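Local coordinates for hypothetical protein PA2201 (Pseudomonas aeruginosa, PDB 2FEF) that is of unknown function but, judging by its sequence family, probably acts as an immunity protein that neutralises a PoNe-type toxin, at residues E71-W76 with R116-A121; G144-A149 with R245-P250; M155-D160 with V260-V265. All coordinates share one frame; numbering follows the deposited sequence. Where two conformers were deposited one is given.

Interaction 1. Residues E71-W76 with R116-A121; sequences ENAWAW and RLLGAA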
ATOM      1  N   GLU B  71       6.393  15.528  -8.900  1.00 26.75           N
ATOM      2  CA  GLU B  71       6.195  14.417  -7.950  1.00 27.09           C
ATOM      3  C   GLU B  71       4.915  13.687  -8.200  1.00 26.44           C
ATOM      4  O   GLU B  71       4.874  12.437  -8.173  1.00 26.51           O
ATOM      5  CB  GLU B  71       6.276  14.923  -6.489  1.00 27.20           C
ATOM      6  CG  GLU B  71       7.634  15.453  -6.174  1.00 32.55           C
ATOM      7  CD  GLU B  71       8.644  14.390  -5.725  1.00 38.21           C
ATOM      8  OE1 GLU B  71       8.390  13.173  -5.843  1.00 40.64           O
ATOM      9  OE2 GLU B  71       9.721  14.803  -5.236  1.00 44.31           O
ATOM     10  N   ASN B  72       3.855  14.419  -8.528  1.00 25.69           N
ATOM     11  CA  ASN B  72       2.629  13.722  -8.948  1.00 25.82           C
ATOM     12  C   ASN B  72       2.789  12.876 -10.222  1.00 25.32           C
ATOM     13  O   ASN B  72       2.209  11.795 -10.340  1.00 23.82           O
ATOM     14  CB  ASN B  72       1.516  14.722  -9.185  1.00 26.68           C
ATOM     15  CG  ASN B  72       0.173  14.049  -9.307  1.00 28.60           C
ATOM     16  OD1 ASN B  72      -0.052  13.007  -8.717  1.00 33.07           O
ATOM     17  ND2 ASN B  72      -0.727  14.638 -10.081  1.00 30.24           N
ATOM     18  N   ALA B  73       3.539  13.390 -11.201  1.00 25.11           N
ATOM     19  CA  ALA B  73       3.795  12.612 -12.434  1.00 25.38           C
ATOM     20  C   ALA B  73       4.463  11.275 -12.088  1.00 25.50           C
ATOM     21  O   ALA B  73       4.100  10.234 -12.629  1.00 24.15           O
ATOM     22  CB  ALA B  73       4.643  13.441 -13.450  1.00 25.22           C
ATOM     23  N   TRP B  74       5.436  11.294 -11.184  1.00 26.20           N
ATOM     24  CA  TRP B  74       6.102  10.048 -10.791  1.00 27.71           C
ATOM     25  C   TRP B  74       5.130   9.037 -10.181  1.00 27.37           C
ATOM     26  O   TRP B  74       5.274   7.838 -10.403  1.00 27.12           O
ATOM     27  CB  TRP B  74       7.305  10.324  -9.884  1.00 30.47           C
ATOM     28  CG  TRP B  74       8.423  11.127 -10.574  1.00 31.15           C
ATOM     29  CD1 TRP B  74       8.811  11.038 -11.903  1.00 36.28           C
ATOM     30  CD2 TRP B  74       9.297  12.087  -9.975  1.00 34.60           C
ATOM     31  NE1 TRP B  74       9.859  11.910 -12.145  1.00 38.54           N
ATOM     32  CE2 TRP B  74      10.164  12.570 -10.988  1.00 34.32           C
ATOM     33  CE3 TRP B  74       9.425  12.598  -8.687  1.00 35.64           C
ATOM     34  CZ2 TRP B  74      11.160  13.527 -10.739  1.00 36.93           C
ATOM     35  CZ3 TRP B  74      10.422  13.579  -8.429  1.00 37.78           C
ATOM     36  CH2 TRP B  74      11.267  14.034  -9.462  1.00 36.15           C
ATOM     37  N   ALA B  75       4.129   9.522  -9.439  1.00 26.59           N
ATOM     38  CA  ALA B  75       3.099   8.637  -8.849  1.00 25.91           C
ATOM     39  C   ALA B  75       2.270   7.971  -9.972  1.00 25.33           C
ATOM     40  O   ALA B  75       1.987   6.766  -9.958  1.00 23.90           O
ATOM     41  CB  ALA B  75       2.204   9.438  -7.888  1.00 25.88           C
ATOM     42  N   TRP B  76       1.941   8.744 -10.990  1.00 24.83           N
ATOM     43  CA  TRP B  76       1.256   8.201 -12.145  1.00 24.30           C
ATOM     44  C   TRP B  76       2.105   7.186 -12.871  1.00 24.51           C
ATOM     45  O   TRP B  76       1.586   6.204 -13.355  1.00 23.62           O
ATOM     46  CB  TRP B  76       0.862   9.318 -13.134  1.00 23.94           C
ATOM     47  CG  TRP B  76      -0.393  10.096 -12.768  1.00 23.00           C
ATOM     48  CD1 TRP B  76      -0.549  10.991 -11.735  1.00 25.83           C
ATOM     49  CD2 TRP B  76      -1.642  10.059 -13.462  1.00 23.73           C
ATOM     50  NE1 TRP B  76      -1.827  11.500 -11.745  1.00 25.44           N
ATOM     51  CE2 TRP B  76      -2.522  10.936 -12.788  1.00 23.92           C
ATOM     52  CE3 TRP B  76      -2.112   9.338 -14.577  1.00 22.42           C
ATOM     53  CZ2 TRP B  76      -3.853  11.165 -13.223  1.00 23.95           C
ATOM     54  CZ3 TRP B  76      -3.434   9.555 -15.010  1.00 25.83           C
ATOM     55  CH2 TRP B  76      -4.297  10.451 -14.314  1.00 23.06           C
ATOM     56  N   ARG B 116       2.185  12.590 -20.399  1.00 24.81           N
ATOM     57  CA  ARG B 116       1.647  13.957 -20.610  1.00 24.99           C
ATOM     58  C   ARG B 116       1.776  14.815 -19.367  1.00 23.92           C
ATOM     59  O   ARG B 116       2.104  16.016 -19.448  1.00 23.51           O
ATOM     60  CB  ARG B 116       0.192  13.899 -21.046  1.00 25.63           C
ATOM     61  CG  ARG B 116       0.031  13.319 -22.454  1.00 29.16           C
ATOM     62  CD  ARG B 116      -1.403  12.919 -22.647  1.00 33.80           C
ATOM     63  NE  ARG B 116      -1.674  12.541 -24.025  1.00 37.78           N
ATOM     64  CZ  ARG B 116      -2.731  11.824 -24.394  1.00 40.94           C
ATOM     65  NH1 ARG B 116      -3.587  11.370 -23.473  1.00 42.06           N
ATOM     66  NH2 ARG B 116      -2.910  11.525 -25.678  1.00 42.66           N
ATOM     67  N   LEU B 117       1.566  14.203 -18.198  1.00 23.73           N
ATOM     68  CA  LEU B 117       1.686  14.943 -16.928  1.00 23.92           C
ATOM     69  C   LEU B 117       3.152  15.218 -16.642  1.00 23.68           C
ATOM     70  O   LEU B 117       3.504  16.271 -16.100  1.00 21.80           O
ATOM     71  CB  LEU B 117       1.031  14.163 -15.759  1.00 24.44           C
ATOM     72  CG  LEU B 117      -0.493  14.022 -15.916  1.00 24.34           C
ATOM     73  CD1 LEU B 117      -1.030  13.034 -14.929  1.00 27.66           C
ATOM     74  CD2 LEU B 117      -1.137  15.390 -15.673  1.00 25.60           C
ATOM     75  N   LEU B 118       4.000  14.267 -17.034  1.00 23.46           N
ATOM     76  CA  LEU B 118       5.440  14.440 -16.867  1.00 24.49           C
ATOM     77  C   LEU B 118       5.897  15.599 -17.746  1.00 24.17           C
ATOM     78  O   LEU B 118       6.633  16.460 -17.280  1.00 22.81           O
ATOM     79  CB  LEU B 118       6.213  13.159 -17.239  1.00 24.16           C
ATOM     80  CG  LEU B 118       7.737  13.195 -17.066  1.00 26.94           C
ATOM     81  CD1 LEU B 118       8.133  13.438 -15.611  1.00 30.00           C
ATOM     82  CD2 LEU B 118       8.333  11.851 -17.591  1.00 25.34           C
ATOM     83  N   GLY B 119       5.491  15.591 -19.014  1.00 24.45           N
ATOM     84  CA  GLY B 119       5.781  16.719 -19.930  1.00 24.43           C
ATOM     85  C   GLY B 119       5.319  18.073 -19.427  1.00 25.01           C
ATOM     86  O   GLY B 119       6.045  19.049 -19.495  1.00 23.99           O
ATOM     87  N   ALA B 120       4.091  18.123 -18.935  1.00 25.65           N
ATOM     88  CA  ALA B 120       3.502  19.348 -18.416  1.00 25.94           C
ATOM     89  C   ALA B 120       4.256  19.860 -17.183  1.00 25.65           C
ATOM     90  O   ALA B 120       4.450  21.073 -17.009  1.00 25.14           O
ATOM     91  CB  ALA B 120       2.034  19.089 -18.091  1.00 26.50           C
ATOM     92  N   ALA B 121       4.697  18.943 -16.326  1.00 24.88           N
ATOM     93  CA  ALA B 121       5.503  19.336 -15.152  1.00 25.04           C
ATOM     94  C   ALA B 121       6.835  19.925 -15.585  1.00 24.85           C
ATOM     95  O   ALA B 121       7.329  20.862 -14.991  1.00 23.40           O
ATOM     96  CB  ALA B 121       5.765  18.112 -14.250  1.00 25.18           C
TER
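Leu117 sets its CD1 methyl over one face of the indole of Trp76, and this is the tight part of the contact. The methyl lies 3.4 Å from the centroid of the five-membered ring, 14° off the ring normal, a CH-pi contact whose nearest ring atom is CE2, 3.3 Å from Leu117 CD1. A branched leucine suits the place because one methyl can settle over the ring centre while Leu117 CB stays near Ala73 CB. The indole is fixed from its rim as well, since Trp76 NE1 donates to the carbonyl oxygen of Gly57.

Ala73 sets the spacing. Its CB sits 3.6 Å from Leu118 CA, packed on backbone rather than on a long side chain, and the small methyl lets the axes of the two segments approach to 8.5 Å. Toward Trp74 the fit is looser. Leu118 carries its CG anti to the backbone N (chi1 -178°), and the next torsion turns CD1 to 4.2 Å from Trp74 NE1, meeting the ring obliquely. Trp74 remains partly exposed even though His56 of the second subunit stacks on its ring.

The segments run nearly antiparallel, at 166°, as neighbouring helices 66-93 and 97-127 of the all-helical N-terminal region. Phe52 and Tyr58 pack around Trp76, and Leu118 and Ala121 also pack on Leu70, one turn before Ala73 on helix 66-93.

Interaction 2. Residues G144-A149 with R245-P250; sequences GQYPFA and RRLTGP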
ATOM      1  N   GLY B 144      16.947  -0.326 -17.980  1.00 30.39           N
ATOM      2  CA  GLY B 144      16.205  -1.501 -17.516  1.00 29.61           C
ATOM      3  C   GLY B 144      14.694  -1.431 -17.688  1.00 28.88           C
ATOM      4  O   GLY B 144      14.014  -2.406 -17.413  1.00 28.09           O
ATOM      5  N   GLN B 145      14.183  -0.273 -18.114  0.50 28.67           N
ATOM      6  CA  GLN B 145      12.747  -0.105 -18.327  0.50 28.54           C
ATOM      7  C   GLN B 145      12.259  -0.791 -19.584  0.50 27.34           C
ATOM      8  O   GLN B 145      11.050  -0.915 -19.773  0.50 27.04           O
ATOM      9  CB  GLN B 145      12.361   1.373 -18.437  0.50 27.98           C
ATOM     10  CG  GLN B 145      12.188   2.099 -17.113  0.50 29.15           C
ATOM     11  CD  GLN B 145      11.715   3.535 -17.297  0.50 30.34           C
ATOM     12  OE1 GLN B 145      12.441   4.372 -17.824  0.50 30.10           O
ATOM     13  NE2 GLN B 145      10.483   3.822 -16.861  0.50 33.50           N
ATOM     14  N   TYR B 146      13.184  -1.183 -20.458  1.00 27.12           N
ATOM     15  CA  TYR B 146      12.849  -1.768 -21.774  1.00 26.81           C
ATOM     16  C   TYR B 146      11.680  -2.773 -21.736  1.00 26.36           C
ATOM     17  O   TYR B 146      10.842  -2.726 -22.613  1.00 27.20           O
ATOM     18  CB  TYR B 146      14.072  -2.458 -22.385  1.00 27.05           C
ATOM     19  CG  TYR B 146      13.928  -2.856 -23.843  1.00 27.20           C
ATOM     20  CD1 TYR B 146      14.239  -1.943 -24.872  1.00 27.66           C
ATOM     21  CD2 TYR B 146      13.553  -4.163 -24.208  1.00 26.81           C
ATOM     22  CE1 TYR B 146      14.145  -2.303 -26.218  1.00 27.31           C
ATOM     23  CE2 TYR B 146      13.447  -4.522 -25.549  1.00 26.30           C
ATOM     24  CZ  TYR B 146      13.754  -3.608 -26.544  1.00 26.74           C
ATOM     25  OH  TYR B 146      13.650  -3.975 -27.864  1.00 27.79           O
ATOM     26  N   PRO B 147      11.630  -3.680 -20.739  1.00 26.22           N
ATOM     27  CA  PRO B 147      10.499  -4.632 -20.761  1.00 25.20           C
ATOM     28  C   PRO B 147       9.111  -3.959 -20.766  1.00 25.07           C
ATOM     29  O   PRO B 147       8.199  -4.527 -21.289  1.00 23.17           O
ATOM     30  CB  PRO B 147      10.672  -5.424 -19.471  1.00 26.08           C
ATOM     31  CG  PRO B 147      12.169  -5.371 -19.189  1.00 25.98           C
ATOM     32  CD  PRO B 147      12.523  -3.934 -19.591  1.00 26.02           C
ATOM     33  N   PHE B 148       8.937  -2.788 -20.140  1.00 24.39           N
ATOM     34  CA  PHE B 148       7.608  -2.130 -20.230  1.00 24.92           C
ATOM     35  C   PHE B 148       7.327  -1.651 -21.633  1.00 24.23           C
ATOM     36  O   PHE B 148       6.157  -1.612 -22.070  1.00 24.61           O
ATOM     37  CB  PHE B 148       7.513  -0.901 -19.272  1.00 24.06           C
ATOM     38  CG  PHE B 148       7.586  -1.273 -17.824  1.00 24.89           C
ATOM     39  CD1 PHE B 148       6.488  -1.819 -17.178  1.00 23.65           C
ATOM     40  CD2 PHE B 148       8.760  -1.032 -17.088  1.00 29.54           C
ATOM     41  CE1 PHE B 148       6.539  -2.160 -15.800  1.00 24.40           C
ATOM     42  CE2 PHE B 148       8.836  -1.351 -15.684  1.00 29.94           C
ATOM     43  CZ  PHE B 148       7.726  -1.926 -15.058  1.00 26.50           C
ATOM     44  N   ALA B 149       8.379  -1.221 -22.346  1.00 24.96           N
ATOM     45  CA  ALA B 149       8.174  -0.757 -23.736  1.00 24.72           C
ATOM     46  C   ALA B 149       7.874  -1.987 -24.628  1.00 24.85           C
ATOM     47  O   ALA B 149       6.992  -1.944 -25.503  1.00 24.22           O
ATOM     48  CB  ALA B 149       9.392   0.004 -24.251  1.00 24.24           C
ATOM     49  N   ARG B 245      23.826 -12.293 -18.155  1.00 26.19           N
ATOM     50  CA  ARG B 245      23.536 -10.917 -18.524  1.00 28.22           C
ATOM     51  C   ARG B 245      22.194 -10.709 -19.235  1.00 28.12           C
ATOM     52  O   ARG B 245      21.820  -9.573 -19.581  1.00 27.53           O
ATOM     53  CB  ARG B 245      24.732 -10.251 -19.224  1.00 30.14           C
ATOM     54  CG  ARG B 245      25.124 -10.881 -20.489  1.00 34.29           C
ATOM     55  CD  ARG B 245      26.592 -10.674 -20.820  1.00 36.59           C
ATOM     56  NE  ARG B 245      26.938 -11.153 -22.171  1.00 42.07           N
ATOM     57  CZ  ARG B 245      26.644 -12.357 -22.670  1.00 44.61           C
ATOM     58  NH1 ARG B 245      25.966 -13.236 -21.951  1.00 49.81           N
ATOM     59  NH2 ARG B 245      27.017 -12.692 -23.903  1.00 44.40           N
ATOM     60  N   ARG B 246      21.420 -11.787 -19.390  1.00 25.95           N
ATOM     61  CA  ARG B 246      20.099 -11.641 -19.970  1.00 26.62           C
ATOM     62  C   ARG B 246      19.199 -10.644 -19.212  1.00 26.45           C
ATOM     63  O   ARG B 246      19.060 -10.659 -17.967  1.00 26.71           O
ATOM     64  CB  ARG B 246      19.419 -13.006 -20.106  1.00 25.55           C
ATOM     65  CG  ARG B 246      18.150 -12.934 -20.962  1.00 27.42           C
ATOM     66  CD  ARG B 246      17.213 -13.974 -20.446  1.00 26.00           C
ATOM     67  NE  ARG B 246      16.059 -14.352 -21.258  1.00 26.63           N
ATOM     68  CZ  ARG B 246      14.823 -13.889 -21.081  1.00 22.97           C
ATOM     69  NH1 ARG B 246      14.536 -12.946 -20.170  1.00 22.40           N
ATOM     70  NH2 ARG B 246      13.840 -14.418 -21.804  1.00 25.41           N
ATOM     71  N   LEU B 247      18.595  -9.738 -19.968  1.00 26.61           N
ATOM     72  CA  LEU B 247      17.654  -8.815 -19.378  1.00 26.30           C
ATOM     73  C   LEU B 247      16.448  -9.635 -18.921  1.00 25.58           C
ATOM     74  O   LEU B 247      16.026 -10.590 -19.594  1.00 24.92           O
ATOM     75  CB  LEU B 247      17.193  -7.785 -20.415  1.00 25.69           C
ATOM     76  CG  LEU B 247      16.308  -6.639 -19.895  1.00 27.96           C
ATOM     77  CD1 LEU B 247      17.175  -5.738 -19.023  1.00 28.26           C
ATOM     78  CD2 LEU B 247      15.713  -5.876 -21.074  1.00 26.30           C
ATOM     79  N   THR B 248      15.907  -9.272 -17.771  1.00 25.49           N
ATOM     80  CA  THR B 248      14.627  -9.845 -17.316  1.00 26.98           C
ATOM     81  C   THR B 248      13.684  -8.690 -16.962  1.00 26.85           C
ATOM     82  O   THR B 248      14.132  -7.554 -16.709  1.00 27.73           O
ATOM     83  CB  THR B 248      14.809 -10.775 -16.083  1.00 26.91           C
ATOM     84  OG1 THR B 248      15.297  -9.993 -14.978  1.00 30.03           O
ATOM     85  CG2 THR B 248      15.793 -11.947 -16.416  1.00 27.44           C
ATOM     86  N   GLY B 249      12.395  -8.965 -16.953  1.00 27.07           N
ATOM     87  CA  GLY B 249      11.384  -7.926 -16.665  1.00 27.45           C
ATOM     88  C   GLY B 249      10.255  -8.577 -15.886  1.00 28.59           C
ATOM     89  O   GLY B 249       9.198  -8.865 -16.458  1.00 30.01           O
ATOM     90  N   PRO B 250      10.467  -8.829 -14.578  1.00 29.22           N
ATOM     91  CA  PRO B 250       9.427  -9.523 -13.814  1.00 29.35           C
ATOM     92  C   PRO B 250       8.163  -8.670 -13.631  1.00 28.68           C
ATOM     93  O   PRO B 250       7.129  -9.207 -13.262  1.00 28.09           O
ATOM     94  CB  PRO B 250      10.091  -9.759 -12.454  1.00 30.20           C
ATOM     95  CG  PRO B 250      11.090  -8.647 -12.326  1.00 30.27           C
ATOM     96  CD  PRO B 250      11.642  -8.519 -13.737  1.00 29.24           C
TER
HETATM   97  O   HOH W   1      14.533  -4.852 -16.074  1.00 31.87           O
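Leu247 meets Tyr146 and Pro147 where the loop after helix 238-243 passes the first turn of helix 146-158. Along the loop, Arg246 takes no part in the contact with that helix. Its guanidinium makes a weak bond from NH1 to Leu247 O, donates through NE to the carbonyl oxygen of Gln229, and lies against the rings of Tyr230 and Phe233 in cation-pi contacts, which ties this end of the loop to helix 223-234.

At Leu247 the chain turns its side chain to the helix. CG stands anti to the backbone N (chi1 -173°), which carries it toward the helix, and the CD2 branch lies 4.0 Å from Tyr146 CB and equally 4.0 Å from Pro147 CD. The side chain meets the proline ring tip to tip but crosses the tyrosine side chain at about a right angle, touching its root while the hydroxyl reaches on to Asp178.

Thr248 points its own side chain away and contributes its carbonyl. A water donates to Thr248 O at 2.8 Å and to Gly144 O at the same 2.8 Å, linking two backbone carbonyl oxygens, neither of which has a hydrogen to give. Pro147 CG rests 3.8 Å from Thr248 O as well.

Gly249 follows, with its CA 3.7 Å from Pro147 CG. A side chain here would run into the proline ring, so glycine suits the spot, and Pro147 suits its own, since a first-turn residue can do without a backbone N-H.

The chemistry is therefore mainly apolar. No direct hydrogen bond joins the two segments, so the fit depends on the shapes of leucine, proline and glycine, with the water supplying the hydrogens that two carbonyl oxygens lack.

Interaction 3. Residues M155-D160 with V260-V265; sequences MGVLLD and VSALGV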
HETATM    1  N   MSE B 155       2.121  -6.245 -26.769  1.00 24.51           N
HETATM    2  CA  MSE B 155       0.769  -6.590 -26.320  1.00 24.77           C
HETATM    3  C   MSE B 155      -0.211  -5.783 -27.124  1.00 24.64           C
HETATM    4  O   MSE B 155      -1.313  -6.219 -27.348  1.00 25.60           O
HETATM    5  CB  MSE B 155       0.545  -6.436 -24.802  1.00 25.00           C
HETATM    6  CG  MSE B 155       1.418  -7.354 -23.861  1.00 26.08           C
HETATM    7 SE   MSE B 155       1.338  -9.258 -24.509  1.00 40.21          SE
HETATM    8  CE  MSE B 155       2.936  -9.409 -25.536  1.00 42.68           C
ATOM      9  N   GLY B 156       0.205  -4.612 -27.594  1.00 25.38           N
ATOM     10  CA  GLY B 156      -0.611  -3.852 -28.583  1.00 24.56           C
ATOM     11  C   GLY B 156      -0.934  -4.696 -29.827  1.00 23.97           C
ATOM     12  O   GLY B 156      -2.062  -4.704 -30.321  1.00 23.92           O
ATOM     13  N   VAL B 157       0.083  -5.319 -30.379  1.00 23.23           N
ATOM     14  CA  VAL B 157      -0.054  -6.219 -31.526  1.00 23.35           C
ATOM     15  C   VAL B 157      -0.893  -7.476 -31.180  1.00 24.16           C
ATOM     16  O   VAL B 157      -1.822  -7.864 -31.909  1.00 23.99           O
ATOM     17  CB  VAL B 157       1.356  -6.648 -32.036  1.00 24.72           C
ATOM     18  CG1 VAL B 157       1.218  -7.717 -33.146  1.00 22.88           C
ATOM     19  CG2 VAL B 157       2.165  -5.452 -32.581  1.00 22.54           C
ATOM     20  N   LEU B 158      -0.572  -8.109 -30.065  1.00 24.04           N
ATOM     21  CA  LEU B 158      -1.199  -9.390 -29.683  1.00 24.44           C
ATOM     22  C   LEU B 158      -2.661  -9.209 -29.261  1.00 24.51           C
ATOM     23  O   LEU B 158      -3.451 -10.155 -29.291  1.00 24.26           O
ATOM     24  CB  LEU B 158      -0.381 -10.052 -28.552  1.00 24.40           C
ATOM     25  CG  LEU B 158       0.909 -10.747 -29.036  1.00 24.60           C
ATOM     26  CD1 LEU B 158       1.783 -11.071 -27.896  1.00 27.60           C
ATOM     27  CD2 LEU B 158       0.559 -12.066 -29.865  1.00 24.91           C
ATOM     28  N   LEU B 159      -3.014  -7.988 -28.857  1.00 24.34           N
ATOM     29  CA  LEU B 159      -4.387  -7.725 -28.447  1.00 24.69           C
ATOM     30  C   LEU B 159      -5.185  -6.878 -29.425  1.00 24.86           C
ATOM     31  O   LEU B 159      -6.259  -6.387 -29.080  1.00 27.09           O
ATOM     32  CB  LEU B 159      -4.430  -7.153 -27.001  1.00 24.22           C
ATOM     33  CG  LEU B 159      -3.777  -8.059 -25.946  1.00 23.65           C
ATOM     34  CD1 LEU B 159      -3.599  -7.334 -24.551  1.00 23.46           C
ATOM     35  CD2 LEU B 159      -4.523  -9.441 -25.822  1.00 24.04           C
ATOM     36  N   ASP B 160      -4.688  -6.743 -30.648  1.00 25.36           N
ATOM     37  CA  ASP B 160      -5.372  -6.030 -31.736  1.00 26.33           C
ATOM     38  C   ASP B 160      -5.753  -4.611 -31.307  1.00 27.14           C
ATOM     39  O   ASP B 160      -6.891  -4.129 -31.537  1.00 27.99           O
ATOM     40  CB  ASP B 160      -6.575  -6.834 -32.312  1.00 26.90           C
ATOM     41  CG  ASP B 160      -7.241  -6.138 -33.526  1.00 31.23           C
ATOM     42  OD1 ASP B 160      -6.522  -5.642 -34.432  1.00 30.89           O
ATOM     43  OD2 ASP B 160      -8.491  -6.092 -33.577  1.00 34.69           O
ATOM     44  N   VAL B 260       8.370 -12.714 -29.980  1.00 24.94           N
ATOM     45  CA  VAL B 260       8.178 -13.789 -30.992  1.00 24.56           C
ATOM     46  C   VAL B 260       6.683 -13.937 -31.333  1.00 25.25           C
ATOM     47  O   VAL B 260       6.299 -14.054 -32.510  1.00 24.86           O
ATOM     48  CB  VAL B 260       8.762 -15.143 -30.515  1.00 25.18           C
ATOM     49  CG1 VAL B 260       8.617 -16.248 -31.602  1.00 23.33           C
ATOM     50  CG2 VAL B 260      10.219 -14.992 -30.132  1.00 24.11           C
ATOM     51  N   SER B 261       5.846 -13.954 -30.302  1.00 24.18           N
ATOM     52  CA  SER B 261       4.399 -14.080 -30.530  1.00 24.70           C
ATOM     53  C   SER B 261       3.868 -12.898 -31.355  1.00 24.62           C
ATOM     54  O   SER B 261       3.120 -13.117 -32.320  1.00 25.07           O
ATOM     55  CB  SER B 261       3.642 -14.237 -29.201  1.00 24.24           C
ATOM     56  OG  SER B 261       4.310 -15.215 -28.378  1.00 24.75           O
ATOM     57  N   ALA B 262       4.283 -11.663 -31.019  1.00 24.41           N
ATOM     58  CA  ALA B 262       3.824 -10.487 -31.781  1.00 23.40           C
ATOM     59  C   ALA B 262       4.355 -10.526 -33.214  1.00 23.37           C
ATOM     60  O   ALA B 262       3.653 -10.174 -34.164  1.00 22.22           O
ATOM     61  CB  ALA B 262       4.212  -9.192 -31.061  1.00 23.57           C
ATOM     62  N   LEU B 263       5.586 -10.997 -33.396  1.00 23.97           N
ATOM     63  CA  LEU B 263       6.119 -11.138 -34.767  1.00 25.26           C
ATOM     64  C   LEU B 263       5.281 -12.101 -35.612  1.00 25.44           C
ATOM     65  O   LEU B 263       5.111 -11.885 -36.812  1.00 26.16           O
ATOM     66  CB  LEU B 263       7.621 -11.543 -34.752  1.00 25.82           C
ATOM     67  CG  LEU B 263       8.587 -10.460 -34.249  1.00 26.82           C
ATOM     68  CD1 LEU B 263       9.976 -11.036 -33.859  1.00 28.44           C
ATOM     69  CD2 LEU B 263       8.723  -9.315 -35.261  1.00 25.68           C
ATOM     70  N   GLY B 264       4.727 -13.141 -34.992  1.00 26.38           N
ATOM     71  CA  GLY B 264       3.818 -14.055 -35.687  1.00 26.46           C
ATOM     72  C   GLY B 264       2.554 -13.376 -36.229  1.00 26.74           C
ATOM     73  O   GLY B 264       2.103 -13.668 -37.340  1.00 27.14           O
ATOM     74  N   VAL B 265       1.977 -12.480 -35.446  1.00 26.76           N
ATOM     75  CA  VAL B 265       0.819 -11.718 -35.912  1.00 26.82           C
ATOM     76  C   VAL B 265       1.227 -10.808 -37.073  1.00 27.02           C
ATOM     77  O   VAL B 265       0.537 -10.737 -38.095  1.00 26.84           O
ATOM     78  CB  VAL B 265       0.200 -10.886 -34.760  1.00 26.93           C
ATOM     79  CG1 VAL B 265      -0.962  -9.993 -35.285  1.00 27.02           C
ATOM     80  CG2 VAL B 265      -0.307 -11.830 -33.626  1.00 27.35           C
TER
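Val157 holds CG1 anti to the backbone N (chi1 174°), which sends that methyl toward Val265 and Ala262. In Leu158, chi1 -78° sets CG beside the backbone N and chi2 167° extends CD1, so that both methyls meet Ser261. The two side chains thus share the work of meeting helix 258-267.

Val157 CG1 comes 3.7 Å from Val265 CB and 3.6 Å from Ala262 O. The two valines slide past each other in opposite directions, and beta-branching suits them, since methyls set close to the backbone can mesh where the helices are near. Ala262 offers a small surface, its CB lying 3.9 Å from Val157 CG1, and the closest CA pair across the segments is Leu158 CA to Ala262 CA, 5.6 Å.

The longer Leu158 lies over the backbone between Ser261 and Ala262. Its CD2 is 3.8 Å from Ser261 CB and also reaches Val265 CG2, at 3.9 Å. Serine can occupy this apolar spot because, of its side chain, CB is the atom that meets the leucine: OG bonds to the carbonyl oxygen of Ala257 and to the amide N of Leu281. Leu284 and Val285 of helix 282-292 pack on Leu158 too.

Directly beyond these residues helix 146-158 ends in a Schellman motif, with Asp160, at positive phi, as its C-prime residue. Asp160 OD2 forms a salt bridge with Arg291, fastening the turn to helix 282-292. The arrangement is helix-helix packing in the core of an all-helical fold, next to a Schellman C-terminus.

Overall arrangement
From the N terminus, interaction 1 comes first: it pairs helix 66-93 with helix 97-127, closing a short, almost wholly helical hairpin before the others begin. The chain then enters helix 146-158, which serves both remaining contacts. Its start meets the 245-250 loop in interaction 2 and its end meets helix 258-267 in interaction 3, each closing a loop of about a hundred residues. Because their segments alternate along the sequence, these two loops cross. Their centres are 18 Å apart, whereas interaction 1 lies across the chain's centre from interaction 3, 29 Å between centres. Interactions 2 and 3 tie helix 146-158 to the C-terminal PoNi-family region, while interaction 1 joins two N-terminal helices.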